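Local coordinates for glucosamine--fructose-6-phosphate aminotransferase [isomerizing] (Francisella tularensis subsp. tularensis, PDB 3TBF), which probably makes glucosamine 6-phosphate from fructose 6-phosphate and glutamine, this C-terminal part with its two SIS domains handling the sugar phosphate, at residues 15-18 and 19-22; 85-89 and 90-94; 112-115 and 116-119; 164-167 and 168-172. All blocks are in the same frame, centred on the assembly; numbering follows the deposited sequence.

Contact 1: 15-18 and 19-22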
ATOM      1  N   LEU A  15      25.777   3.457  11.999  1.00 19.01           N
ATOM      2  CA  LEU A  15      25.535   3.984  13.330  1.00 20.17           C
ATOM      3  C   LEU A  15      25.934   5.445  13.393  1.00 18.67           C
ATOM      4  O   LEU A  15      25.269   6.240  13.999  1.00 18.83           O
ATOM      5  CB  LEU A  15      26.296   3.177  14.379  1.00 20.87           C
ATOM      6  CG  LEU A  15      25.979   3.481  15.823  1.00 21.85           C
ATOM      7  CD1 LEU A  15      24.516   3.253  16.073  1.00 22.35           C
ATOM      8  CD2 LEU A  15      26.876   2.618  16.757  1.00 22.97           C
ATOM      9  N   LYS A  16      26.984   5.804  12.711  1.00 18.48           N
ATOM     10  CA  LYS A  16      27.327   7.236  12.605  1.00 18.27           C
ATOM     11  C   LYS A  16      26.180   8.050  11.992  1.00 17.14           C
ATOM     12  O   LYS A  16      25.902   9.169  12.428  1.00 16.59           O
ATOM     13  CB  LYS A  16      28.547   7.435  11.723  1.00 18.75           C
ATOM     14  CG  LYS A  16      28.785   8.904  11.392  1.00 21.05           C
ATOM     15  CD  LYS A  16      30.011   9.089  10.586  1.00 25.43           C
ATOM     16  CE  LYS A  16      29.741   9.073   9.106  1.00 28.94           C
ATOM     17  NZ  LYS A  16      29.708  10.501   8.635  1.00 33.89           N
ATOM     18  N   GLU A  17      25.523   7.474  10.982  1.00 15.58           N
ATOM     19  CA  GLU A  17      24.524   8.200  10.243  1.00 14.42           C
ATOM     20  C   GLU A  17      23.282   8.345  11.053  1.00 12.97           C
ATOM     21  O   GLU A  17      22.609   9.356  10.979  1.00 13.12           O
ATOM     22  CB  GLU A  17      24.270   7.560   8.891  1.00 14.41           C
ATOM     23  CG  GLU A  17      25.382   7.956   7.883  1.00 18.05           C
ATOM     24  CD  GLU A  17      25.721   6.876   6.829  1.00 24.13           C
ATOM     25  OE1 GLU A  17      24.808   6.121   6.412  1.00 24.72           O
ATOM     26  OE2 GLU A  17      26.908   6.801   6.406  1.00 27.37           O
ATOM     27  N   ILE A  18      22.973   7.355  11.858  1.00 12.10           N
ATOM     28  CA  ILE A  18      21.835   7.480  12.726  1.00 12.32           C
ATOM     29  C   ILE A  18      22.120   8.604  13.698  1.00 13.12           C
ATOM     30  O   ILE A  18      21.234   9.401  13.981  1.00 13.50           O
ATOM     31  CB  ILE A  18      21.589   6.205  13.481  1.00 12.15           C
ATOM     32  CG1 ILE A  18      21.014   5.160  12.542  1.00 13.65           C
ATOM     33  CG2 ILE A  18      20.649   6.443  14.574  1.00 12.23           C
ATOM     34  CD1 ILE A  18      20.971   3.782  13.125  1.00 15.67           C
ATOM     35  N   TYR A  19      23.364   8.687  14.164  1.00 13.48           N
ATOM     36  CA  TYR A  19      23.748   9.732  15.116  1.00 14.93           C
ATOM     37  C   TYR A  19      24.003  11.082  14.503  1.00 14.67           C
ATOM     38  O   TYR A  19      24.130  12.011  15.251  1.00 15.86           O
ATOM     39  CB  TYR A  19      24.949   9.335  15.958  1.00 14.61           C
ATOM     40  CG  TYR A  19      24.540   8.533  17.153  1.00 15.56           C
ATOM     41  CD1 TYR A  19      24.296   7.183  17.049  1.00 14.68           C
ATOM     42  CD2 TYR A  19      24.413   9.123  18.394  1.00 15.36           C
ATOM     43  CE1 TYR A  19      23.937   6.432  18.161  1.00 17.38           C
ATOM     44  CE2 TYR A  19      24.071   8.384  19.508  1.00 16.41           C
ATOM     45  CZ  TYR A  19      23.837   7.025  19.381  1.00 18.24           C
ATOM     46  OH  TYR A  19      23.444   6.271  20.473  1.00 19.93           O
ATOM     47  N   GLU A  20      24.041  11.199  13.173  1.00 14.13           N
ATOM     48  CA  GLU A  20      24.137  12.514  12.532  1.00 14.17           C
ATOM     49  C   GLU A  20      22.773  13.170  12.371  1.00 13.16           C
ATOM     50  O   GLU A  20      22.654  14.288  11.915  1.00 11.16           O
ATOM     51  CB  GLU A  20      24.704  12.364  11.141  1.00 15.84           C
ATOM     52  CG  GLU A  20      26.198  12.218  11.025  1.00 21.59           C
ATOM     53  CD  GLU A  20      26.647  12.234   9.546  1.00 28.44           C
ATOM     54  OE1 GLU A  20      26.558  11.189   8.856  1.00 31.67           O
ATOM     55  OE2 GLU A  20      27.071  13.307   9.073  1.00 35.16           O
ATOM     56  N   GLN A  21      21.703  12.474  12.716  1.00 13.23           N
ATOM     57  CA  GLN A  21      20.384  12.964  12.349  1.00 13.02           C
ATOM     58  C   GLN A  21      19.999  14.253  13.009  1.00 13.33           C
ATOM     59  O   GLN A  21      19.369  15.077  12.422  1.00 13.72           O
ATOM     60  CB  GLN A  21      19.320  11.873  12.562  1.00 13.70           C
ATOM     61  CG  GLN A  21      19.407  10.829  11.482  1.00 12.19           C
ATOM     62  CD  GLN A  21      18.477   9.716  11.666  1.00 15.04           C
ATOM     63  OE1 GLN A  21      17.561   9.472  10.832  1.00 17.04           O
ATOM     64  NE2 GLN A  21      18.729   8.950  12.706  1.00 14.18           N
ATOM     65  N   PRO A  22      20.380  14.451  14.245  1.00 14.85           N
ATOM     66  CA  PRO A  22      20.080  15.769  14.834  1.00 15.87           C
ATOM     67  C   PRO A  22      20.714  16.940  14.092  1.00 15.50           C
ATOM     68  O   PRO A  22      20.065  17.936  13.884  1.00 15.44           O
ATOM     69  CB  PRO A  22      20.655  15.656  16.250  1.00 15.82           C
ATOM     70  CG  PRO A  22      20.522  14.228  16.533  1.00 16.19           C
ATOM     71  CD  PRO A  22      20.951  13.547  15.242  1.00 15.65           C
TER

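Contact 2: 85-89 and 90-94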
ATOM      1  N   SER A  85      -1.745  12.569  -3.796  1.00 20.60           N
ATOM      2  CA  SER A  85      -1.671  11.145  -4.006  1.00 20.90           C
ATOM      3  C   SER A  85      -0.218  10.665  -3.988  1.00 19.60           C
ATOM      4  O   SER A  85       0.726  11.434  -4.293  1.00 18.97           O
ATOM      5  CB  SER A  85      -2.362  10.741  -5.308  1.00 21.59           C
ATOM      6  OG  SER A  85      -1.688  11.289  -6.401  1.00 29.74           O
ATOM      7  N   VAL A  86      -0.012   9.422  -3.576  1.00 17.11           N
ATOM      8  CA  VAL A  86       1.321   8.974  -3.499  1.00 16.98           C
ATOM      9  C   VAL A  86       1.439   7.677  -4.219  1.00 17.11           C
ATOM     10  O   VAL A  86       0.724   6.762  -3.882  1.00 17.21           O
ATOM     11  CB  VAL A  86       1.808   8.781  -2.060  1.00 16.56           C
ATOM     12  CG1 VAL A  86       3.267   8.381  -2.120  1.00 16.38           C
ATOM     13  CG2 VAL A  86       1.707  10.079  -1.263  1.00 17.37           C
ATOM     14  N   GLU A  87       2.387   7.573  -5.154  1.00 17.14           N
ATOM     15  CA  GLU A  87       2.488   6.364  -5.932  1.00 17.71           C
ATOM     16  C   GLU A  87       3.896   5.821  -6.119  1.00 16.64           C
ATOM     17  O   GLU A  87       4.851   6.570  -6.293  1.00 17.13           O
ATOM     18  CB  GLU A  87       1.800   6.556  -7.281  1.00 18.62           C
ATOM     19  CG  GLU A  87       1.243   5.167  -7.854  1.00 23.93           C
ATOM     20  CD  GLU A  87       0.309   5.326  -9.066  1.00 28.34           C
ATOM     21  OE1 GLU A  87      -0.509   6.295  -9.065  1.00 31.48           O
ATOM     22  OE2 GLU A  87       0.392   4.462  -9.981  1.00 30.97           O
ATOM     23  N   ILE A  88       4.016   4.510  -6.095  1.00 15.96           N
ATOM     24  CA  ILE A  88       5.258   3.863  -6.414  1.00 17.15           C
ATOM     25  C   ILE A  88       5.705   4.071  -7.871  1.00 16.91           C
ATOM     26  O   ILE A  88       4.958   3.837  -8.852  1.00 16.24           O
ATOM     27  CB  ILE A  88       5.187   2.362  -6.114  1.00 18.67           C
ATOM     28  CG1 ILE A  88       5.122   2.151  -4.612  1.00 20.57           C
ATOM     29  CG2 ILE A  88       6.496   1.663  -6.529  1.00 20.99           C
ATOM     30  CD1 ILE A  88       4.150   1.093  -4.217  1.00 25.81           C
ATOM     31  N   ALA A  89       6.951   4.495  -8.002  1.00 16.56           N
ATOM     32  CA  ALA A  89       7.482   4.863  -9.299  1.00 16.23           C
ATOM     33  C   ALA A  89       7.471   3.712 -10.331  1.00 16.04           C
ATOM     34  O   ALA A  89       7.250   3.948 -11.487  1.00 15.72           O
ATOM     35  CB  ALA A  89       8.880   5.359  -9.121  1.00 14.39           C
ATOM     36  N   SER A  90       7.775   2.490  -9.937  1.00 16.17           N
ATOM     37  CA  SER A  90       7.813   1.425 -10.911  1.00 17.28           C
ATOM     38  C   SER A  90       6.449   1.036 -11.401  1.00 16.64           C
ATOM     39  O   SER A  90       6.355   0.347 -12.424  1.00 17.99           O
ATOM     40  CB  SER A  90       8.477   0.206 -10.334  1.00 18.54           C
ATOM     41  OG  SER A  90       7.659  -0.393  -9.348  1.00 22.63           O
ATOM     42  N   GLU A  91       5.392   1.497 -10.731  1.00 16.29           N
ATOM     43  CA  GLU A  91       4.026   1.258 -11.225  1.00 16.36           C
ATOM     44  C   GLU A  91       3.498   2.417 -12.043  1.00 16.46           C
ATOM     45  O   GLU A  91       2.940   2.167 -13.138  1.00 16.24           O
ATOM     46  CB  GLU A  91       3.085   0.958 -10.083  1.00 16.09           C
ATOM     47  CG  GLU A  91       3.377  -0.404  -9.497  1.00 19.79           C
ATOM     48  CD  GLU A  91       2.844  -1.542 -10.398  1.00 22.60           C
ATOM     49  OE1 GLU A  91       1.732  -1.347 -10.918  1.00 24.90           O
ATOM     50  OE2 GLU A  91       3.505  -2.595 -10.601  1.00 20.25           O
ATOM     51  N   ILE A  92       3.656   3.664 -11.574  1.00 14.38           N
ATOM     52  CA  ILE A  92       3.081   4.777 -12.310  1.00 15.31           C
ATOM     53  C   ILE A  92       3.777   4.944 -13.637  1.00 17.53           C
ATOM     54  O   ILE A  92       3.183   5.408 -14.622  1.00 19.79           O
ATOM     55  CB  ILE A  92       3.075   6.112 -11.536  1.00 15.86           C
ATOM     56  CG1 ILE A  92       2.158   7.135 -12.211  1.00 16.11           C
ATOM     57  CG2 ILE A  92       4.461   6.705 -11.346  1.00 10.01           C
ATOM     58  CD1 ILE A  92       2.210   8.485 -11.417  1.00 18.32           C
ATOM     59  N   ARG A  93       5.036   4.545 -13.688  1.00 18.40           N
ATOM     60  CA  ARG A  93       5.845   4.706 -14.918  1.00 19.50           C
ATOM     61  C   ARG A  93       5.222   4.036 -16.143  1.00 20.36           C
ATOM     62  O   ARG A  93       5.212   4.582 -17.238  1.00 20.42           O
ATOM     63  CB  ARG A  93       7.212   4.092 -14.686  1.00 18.92           C
ATOM     64  CG  ARG A  93       8.090   4.195 -15.827  1.00 20.72           C
ATOM     65  CD  ARG A  93       9.411   3.523 -15.570  1.00 21.44           C
ATOM     66  NE  ARG A  93      10.251   3.608 -16.765  1.00 24.46           N
ATOM     67  CZ  ARG A  93      11.454   3.072 -16.830  1.00 26.07           C
ATOM     68  NH1 ARG A  93      11.934   2.463 -15.766  1.00 26.49           N
ATOM     69  NH2 ARG A  93      12.168   3.139 -17.935  1.00 27.78           N
ATOM     70  N   TYR A  94       4.707   2.834 -15.924  1.00 21.64           N
ATOM     71  CA  TYR A  94       4.134   2.020 -16.987  1.00 21.61           C
ATOM     72  C   TYR A  94       2.628   2.007 -16.998  1.00 22.11           C
ATOM     73  O   TYR A  94       2.061   1.357 -17.820  1.00 24.03           O
ATOM     74  CB  TYR A  94       4.635   0.603 -16.844  1.00 21.68           C
ATOM     75  CG  TYR A  94       6.136   0.485 -16.955  1.00 22.23           C
ATOM     76  CD1 TYR A  94       6.900   0.091 -15.854  1.00 23.08           C
ATOM     77  CD2 TYR A  94       6.795   0.775 -18.146  1.00 22.62           C
ATOM     78  CE1 TYR A  94       8.271   0.018 -15.915  1.00 20.46           C
ATOM     79  CE2 TYR A  94       8.195   0.686 -18.238  1.00 23.74           C
ATOM     80  CZ  TYR A  94       8.916   0.314 -17.109  1.00 25.12           C
ATOM     81  OH  TYR A  94      10.282   0.219 -17.183  1.00 27.55           O
TER

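Contact 3: 112-115 and 116-119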
ATOM      1  N   GLY A 112      19.006  11.267  -6.551  1.00 18.35           N
ATOM      2  CA  GLY A 112      18.551  11.945  -7.776  1.00 19.17           C
ATOM      3  C   GLY A 112      18.728  11.213  -9.108  1.00 19.46           C
ATOM      4  O   GLY A 112      18.554  11.817 -10.183  1.00 20.44           O
ATOM      5  N   GLU A 113      19.064   9.926  -9.048  1.00 19.25           N
ATOM      6  CA  GLU A 113      19.290   9.111 -10.246  1.00 19.32           C
ATOM      7  C   GLU A 113      18.368   7.866 -10.325  1.00 19.43           C
ATOM      8  O   GLU A 113      18.454   7.101 -11.233  1.00 20.38           O
ATOM      9  CB  GLU A 113      20.759   8.675 -10.311  1.00 19.82           C
ATOM     10  CG  GLU A 113      21.810   9.801 -10.331  1.00 21.38           C
ATOM     11  CD  GLU A 113      21.622  10.802 -11.526  1.00 25.82           C
ATOM     12  OE1 GLU A 113      21.046  10.411 -12.568  1.00 27.89           O
ATOM     13  OE2 GLU A 113      22.038  11.989 -11.421  1.00 29.05           O
ATOM     14  N   THR A 114      17.497   7.670  -9.362  1.00 20.01           N
ATOM     15  CA  THR A 114      16.694   6.477  -9.243  1.00 20.20           C
ATOM     16  C   THR A 114      15.902   6.313 -10.543  1.00 20.80           C
ATOM     17  O   THR A 114      15.098   7.202 -10.923  1.00 20.66           O
ATOM     18  CB  THR A 114      15.728   6.668  -8.044  1.00 20.51           C
ATOM     19  OG1 THR A 114      16.489   6.928  -6.852  1.00 21.94           O
ATOM     20  CG2 THR A 114      14.803   5.477  -7.832  1.00 20.23           C
ATOM     21  N   ALA A 115      16.146   5.202 -11.239  1.00 20.67           N
ATOM     22  CA  ALA A 115      15.658   5.011 -12.608  1.00 20.72           C
ATOM     23  C   ALA A 115      14.158   5.272 -12.775  1.00 19.45           C
ATOM     24  O   ALA A 115      13.740   6.142 -13.533  1.00 20.28           O
ATOM     25  CB  ALA A 115      15.979   3.616 -13.074  1.00 21.04           C
ATOM     26  N   ASP A 116      13.350   4.522 -12.064  1.00 18.03           N
ATOM     27  CA  ASP A 116      11.907   4.618 -12.225  1.00 17.85           C
ATOM     28  C   ASP A 116      11.327   6.002 -11.866  1.00 16.76           C
ATOM     29  O   ASP A 116      10.457   6.532 -12.567  1.00 17.27           O
ATOM     30  CB  ASP A 116      11.235   3.532 -11.389  1.00 17.85           C
ATOM     31  CG  ASP A 116      11.431   2.108 -11.982  1.00 21.75           C
ATOM     32  OD1 ASP A 116      11.509   1.947 -13.231  1.00 23.16           O
ATOM     33  OD2 ASP A 116      11.474   1.145 -11.176  1.00 28.84           O
ATOM     34  N   THR A 117      11.786   6.559 -10.772  1.00 14.36           N
ATOM     35  CA  THR A 117      11.447   7.921 -10.424  1.00 14.92           C
ATOM     36  C   THR A 117      11.840   8.918 -11.514  1.00 15.26           C
ATOM     37  O   THR A 117      11.023   9.749 -11.951  1.00 13.85           O
ATOM     38  CB  THR A 117      12.130   8.325  -9.123  1.00 13.77           C
ATOM     39  OG1 THR A 117      11.838   7.322  -8.151  1.00 15.90           O
ATOM     40  CG2 THR A 117      11.598   9.636  -8.634  1.00 13.15           C
ATOM     41  N   LEU A 118      13.092   8.841 -11.950  1.00 16.03           N
ATOM     42  CA  LEU A 118      13.565   9.710 -13.020  1.00 17.17           C
ATOM     43  C   LEU A 118      12.762   9.514 -14.286  1.00 18.43           C
ATOM     44  O   LEU A 118      12.395  10.481 -14.937  1.00 18.81           O
ATOM     45  CB  LEU A 118      15.029   9.421 -13.313  1.00 17.82           C
ATOM     46  CG  LEU A 118      15.653  10.224 -14.425  1.00 18.33           C
ATOM     47  CD1 LEU A 118      15.618  11.696 -14.132  1.00 13.41           C
ATOM     48  CD2 LEU A 118      17.086   9.743 -14.616  1.00 22.17           C
ATOM     49  N   GLU A 119      12.469   8.277 -14.656  1.00 19.02           N
ATOM     50  CA  GLU A 119      11.676   8.092 -15.861  1.00 20.26           C
ATOM     51  C   GLU A 119      10.197   8.509 -15.685  1.00 19.25           C
ATOM     52  O   GLU A 119       9.553   8.862 -16.655  1.00 18.97           O
ATOM     53  CB  GLU A 119      11.782   6.655 -16.326  1.00 22.24           C
ATOM     54  CG  GLU A 119      13.194   6.267 -16.756  1.00 25.62           C
ATOM     55  CD  GLU A 119      13.620   6.985 -18.032  1.00 31.58           C
ATOM     56  OE1 GLU A 119      12.720   7.447 -18.797  1.00 32.00           O
ATOM     57  OE2 GLU A 119      14.865   7.085 -18.237  1.00 34.66           O
TER

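Contact 4: 164-167 and 168-172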
ATOM      1  N   THR A 164      19.054   6.185   6.573  1.00 24.74           N
ATOM      2  CA  THR A 164      18.586   6.658   7.857  1.00 22.31           C
ATOM      3  C   THR A 164      18.378   8.154   7.762  1.00 21.26           C
ATOM      4  O   THR A 164      17.247   8.631   7.660  1.00 21.03           O
ATOM      5  CB  THR A 164      19.561   6.300   8.991  1.00 22.41           C
ATOM      6  OG1 THR A 164      20.877   6.800   8.682  1.00 20.05           O
ATOM      7  CG2 THR A 164      19.595   4.776   9.217  1.00 16.76           C
ATOM      8  N   LYS A 165      19.466   8.903   7.747  1.00 19.29           N
ATOM      9  CA  LYS A 165      19.328  10.339   7.731  1.00 17.31           C
ATOM     10  C   LYS A 165      18.679  10.881   6.463  1.00 16.38           C
ATOM     11  O   LYS A 165      18.092  11.953   6.478  1.00 16.85           O
ATOM     12  CB  LYS A 165      20.660  10.986   8.022  1.00 18.13           C
ATOM     13  CG  LYS A 165      21.648  10.816   6.935  1.00 17.08           C
ATOM     14  CD  LYS A 165      23.012  11.150   7.365  1.00 13.76           C
ATOM     15  CE  LYS A 165      23.950  11.046   6.155  1.00 14.54           C
ATOM     16  NZ  LYS A 165      25.228  11.811   6.381  1.00 12.71           N
ATOM     17  N   ALA A 166      18.733  10.138   5.365  1.00 16.16           N
ATOM     18  CA  ALA A 166      18.027  10.540   4.143  1.00 14.76           C
ATOM     19  C   ALA A 166      16.512  10.484   4.343  1.00 14.10           C
ATOM     20  O   ALA A 166      15.797  11.271   3.758  1.00 15.04           O
ATOM     21  CB  ALA A 166      18.409   9.670   3.008  1.00 14.18           C
ATOM     22  N   PHE A 167      16.024   9.549   5.150  1.00 12.31           N
ATOM     23  CA  PHE A 167      14.624   9.449   5.385  1.00 12.14           C
ATOM     24  C   PHE A 167      14.096  10.551   6.288  1.00 12.56           C
ATOM     25  O   PHE A 167      13.101  11.185   5.967  1.00 13.93           O
ATOM     26  CB  PHE A 167      14.289   8.106   6.000  1.00 12.44           C
ATOM     27  CG  PHE A 167      12.840   7.958   6.360  1.00 11.97           C
ATOM     28  CD1 PHE A 167      11.900   7.747   5.393  1.00 13.76           C
ATOM     29  CD2 PHE A 167      12.438   8.006   7.666  1.00 14.93           C
ATOM     30  CE1 PHE A 167      10.539   7.570   5.740  1.00 15.64           C
ATOM     31  CE2 PHE A 167      11.103   7.834   8.034  1.00 15.84           C
ATOM     32  CZ  PHE A 167      10.146   7.657   7.082  1.00 14.93           C
ATOM     33  N   THR A 168      14.766  10.789   7.411  1.00 12.58           N
ATOM     34  CA  THR A 168      14.326  11.810   8.322  1.00 11.71           C
ATOM     35  C   THR A 168      14.426  13.210   7.735  1.00 11.22           C
ATOM     36  O   THR A 168      13.510  13.986   7.932  1.00 12.00           O
ATOM     37  CB  THR A 168      15.034  11.702   9.660  1.00 12.24           C
ATOM     38  OG1 THR A 168      16.450  11.634   9.457  1.00 12.76           O
ATOM     39  CG2 THR A 168      14.508  10.479  10.423  1.00  7.52           C
ATOM     40  N   THR A 169      15.490  13.496   6.981  1.00  9.78           N
ATOM     41  CA  THR A 169      15.591  14.760   6.292  1.00  9.20           C
ATOM     42  C   THR A 169      14.602  14.914   5.161  1.00  9.33           C
ATOM     43  O   THR A 169      14.152  16.046   4.864  1.00  7.83           O
ATOM     44  CB  THR A 169      17.017  15.045   5.756  1.00  9.60           C
ATOM     45  OG1 THR A 169      17.389  14.072   4.786  1.00  8.67           O
ATOM     46  CG2 THR A 169      18.032  15.051   6.886  1.00  6.21           C
ATOM     47  N   GLN A 170      14.210  13.805   4.517  1.00  9.91           N
ATOM     48  CA  GLN A 170      13.121  13.915   3.534  1.00  9.57           C
ATOM     49  C   GLN A 170      11.817  14.253   4.214  1.00  9.58           C
ATOM     50  O   GLN A 170      11.091  15.122   3.752  1.00  9.65           O
ATOM     51  CB  GLN A 170      12.995  12.687   2.676  1.00 10.67           C
ATOM     52  CG  GLN A 170      14.138  12.547   1.678  1.00 10.88           C
ATOM     53  CD  GLN A 170      14.252  11.124   1.153  1.00 12.86           C
ATOM     54  OE1 GLN A 170      13.441  10.271   1.490  1.00 15.00           O
ATOM     55  NE2 GLN A 170      15.227  10.878   0.292  1.00 11.97           N
ATOM     56  N   LEU A 171      11.540  13.628   5.342  1.00 10.91           N
ATOM     57  CA  LEU A 171      10.382  14.012   6.144  1.00 11.71           C
ATOM     58  C   LEU A 171      10.422  15.488   6.522  1.00 11.58           C
ATOM     59  O   LEU A 171       9.478  16.209   6.343  1.00 11.54           O
ATOM     60  CB  LEU A 171      10.331  13.183   7.409  1.00 13.22           C
ATOM     61  CG  LEU A 171       9.457  11.901   7.563  1.00 14.68           C
ATOM     62  CD1 LEU A 171       8.724  11.442   6.342  1.00 12.92           C
ATOM     63  CD2 LEU A 171      10.256  10.779   8.162  1.00 15.74           C
ATOM     64  N   VAL A 172      11.531  15.960   7.042  1.00 11.67           N
ATOM     65  CA  VAL A 172      11.588  17.337   7.434  1.00 11.92           C
ATOM     66  C   VAL A 172      11.361  18.265   6.226  1.00 12.37           C
ATOM     67  O   VAL A 172      10.583  19.212   6.317  1.00 12.55           O
ATOM     68  CB  VAL A 172      12.907  17.653   8.170  1.00 13.12           C
ATOM     69  CG1 VAL A 172      13.142  19.136   8.282  1.00 14.49           C
ATOM     70  CG2 VAL A 172      12.887  17.075   9.555  1.00 10.43           C
TER

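Contact 1: 15-18 and 19-22
The carbonyl oxygen of I18 receives the amide of Q21 at 2.8 Å from NE2 to I18 O; NE2 lies in the carbonyl plane on a lone pair of I18 O, and that oxygen in turn lies near the plane of the Q21 amide. A weak backbone bond from Q21 N reaches the same oxygen. With CG beside its own backbone N (chi1 -75°) and the chain then extended, Q21 runs alongside I18. Its amide is gripped from elsewhere too, OE1 bonding to T168 and NE2 to Q345. One turn away, the bent end of K16 brings NZ to 3.2 Å from E20 OE1, a weak salt bridge; the same carboxylate oxygen has a stronger partner in K165, so two lysines share it. E17 CG packs 3.6 Å from E20 OE1, while the carboxylate of E17 is held by the backbone N of I159 and G160. On another side of the chain L15 and Y19 lie side by side, L15 CD1 at 3.8 Å from Y19 CE1, with L15 O at the ring edge. Y19 OH bonds to D214. An i to i+4 lysine-glutamate pair and a glutamine folded back onto a carbonyl thus mark the joint where helix 13-19 gives way to helix 21-30.

Contact 2: 85-89 and 90-94
I88 O is held firmly by two backbone donors. I92 N sits nearly along the C=O axis at 3.0 Å from I88 O, and E91 N approaches the same oxygen at 3.0 Å from above the carbonyl plane. R93 N adds a further turn bond to A89 O. Close by, the carboxylate of E87 leans on I92, E87 OE2 standing 3.5 Å from I92 CB. E87 CG, anti to the backbone N (chi1 -152°), and the extended chain beyond it carry the acid forward over the first turn, where R95 forms a salt bridge with E87 OE2. The opposite character appears at I88 and S90, where I88 CG2 and S90 OG are 3.7 Å apart and meet without any polar bond. That side is taken up by the second subunit, whose E264 bonds S90 OG and whose Y74 bonds E91 OE1. R93 touches 85-89 little beyond its backbone bond and its CB on A89 O; its extended chain leads away to a salt bridge with D116. Strand 84-88, the outermost of its parallel sheet within this chain, thereby turns directly into the short helix 89-92, with I88 at the N-cap, an element of the SIS domain that here lies against the dimer partner.

Contact 3: 112-115 and 116-119
T114 turns CG2 anti to its own N, with OG1 beside that N (chi1 -58°), and T117 takes a similar first torsion (chi1 -51°), its OG1 also on the N side. These settings bring the T114 methyl to T117 OG1, with T114 CG2 and T117 OG1 3.5 Å apart and the two side chains crossing. The site is the start of helix 115-124, which follows strand 103-109 in the alpha/beta fold of the SIS domain; such serine- and threonine-rich loops in glucosamine-6-phosphate synthases bind the sugar phosphate, and this one is consistent with that role. T114 occupies the N-cap position, yet its hydroxyl caps nothing and bonds instead to the hydroxyl of S109 at the end of strand 103-109. The first turn is held by the backbone: L118 N points at T114 O almost straight, at 2.8 Å. L118 CB packs 3.3 Å from T114 O, while its branched end reaches S142, L143 and E146 of helix 142-146. Further along, E119 CG lies against A115 O and the acid at its tip pairs with R122. E119 N closes the next turn on A115 O at 2.7 Å. T117 OG1, buried against the T114 methyl, has no polar partner anywhere in the model.

Contact 4: 164-167 and 168-172
The F167 ring carries the L171 branch over one face, CD2 of the leucine standing above the CE2 and CZ side of the ring. The modelled separation there is too short for two carbons, so the exact pose of the leucine end is doubtful, although the pairing of the two residues one turn apart is clear. The ring is swung to that side by a CG anti to the backbone N (chi1 176°). The other flat group, the Q170 amide, at the end of an extended chain, lies against the preceding turn: Q170 CD is 3.0 Å from A166 O, and Q170 OE1 finds S65 as its partner. Beneath these side chains the helix runs in regular turns. L171 N meets F167 O at 3.0 Å, and T168 N reaches T164 O at 3.3 Å, an oxygen that also takes F167 N. K165 O is gripped twice by T169, through the backbone N at 3.1 Å and through T169 OG1 at 2.8 Å. The threonine hydroxyl gets there because OG1 stands between its backbone N and carbonyl carbon (chi1 63°), and this bond gives the buried hydroxyl of T169 an acceptor. At the helix start T164 is in the N-cap position without a capping bond from its side chain; E158 OE2 instead accepts both T164 N and A166 N. All of this lies in the interior, where the start of helix 165-184 packs against three other helices: F167 and L171 on A68 of helix 63-80, T168 and L171 on V338 of helix 335-355, and T164 on M14 and I18 of helix 13-19.

In the fold
From the N terminus the chain meets the four contacts in series, each formed within one continuous piece, so none encloses or crosses another. Contact 1 joins helices 13-19 and 21-30. Contact 2 turns strand 84-88 into helix 89-92, and contact 3 starts helix 115-124 after strand 103-109, the next strand along the chain. These two touch, tying the short helix that follows edge strand 84-88 to the start of helix 115-124. Contact 4 opens helix 165-184 deep in the chain and returns to contact 1, which it meets through polar pairs and packing. Contacts 1 and 2 lie on opposite sides of the chain's centre, with centres about 30 Å apart.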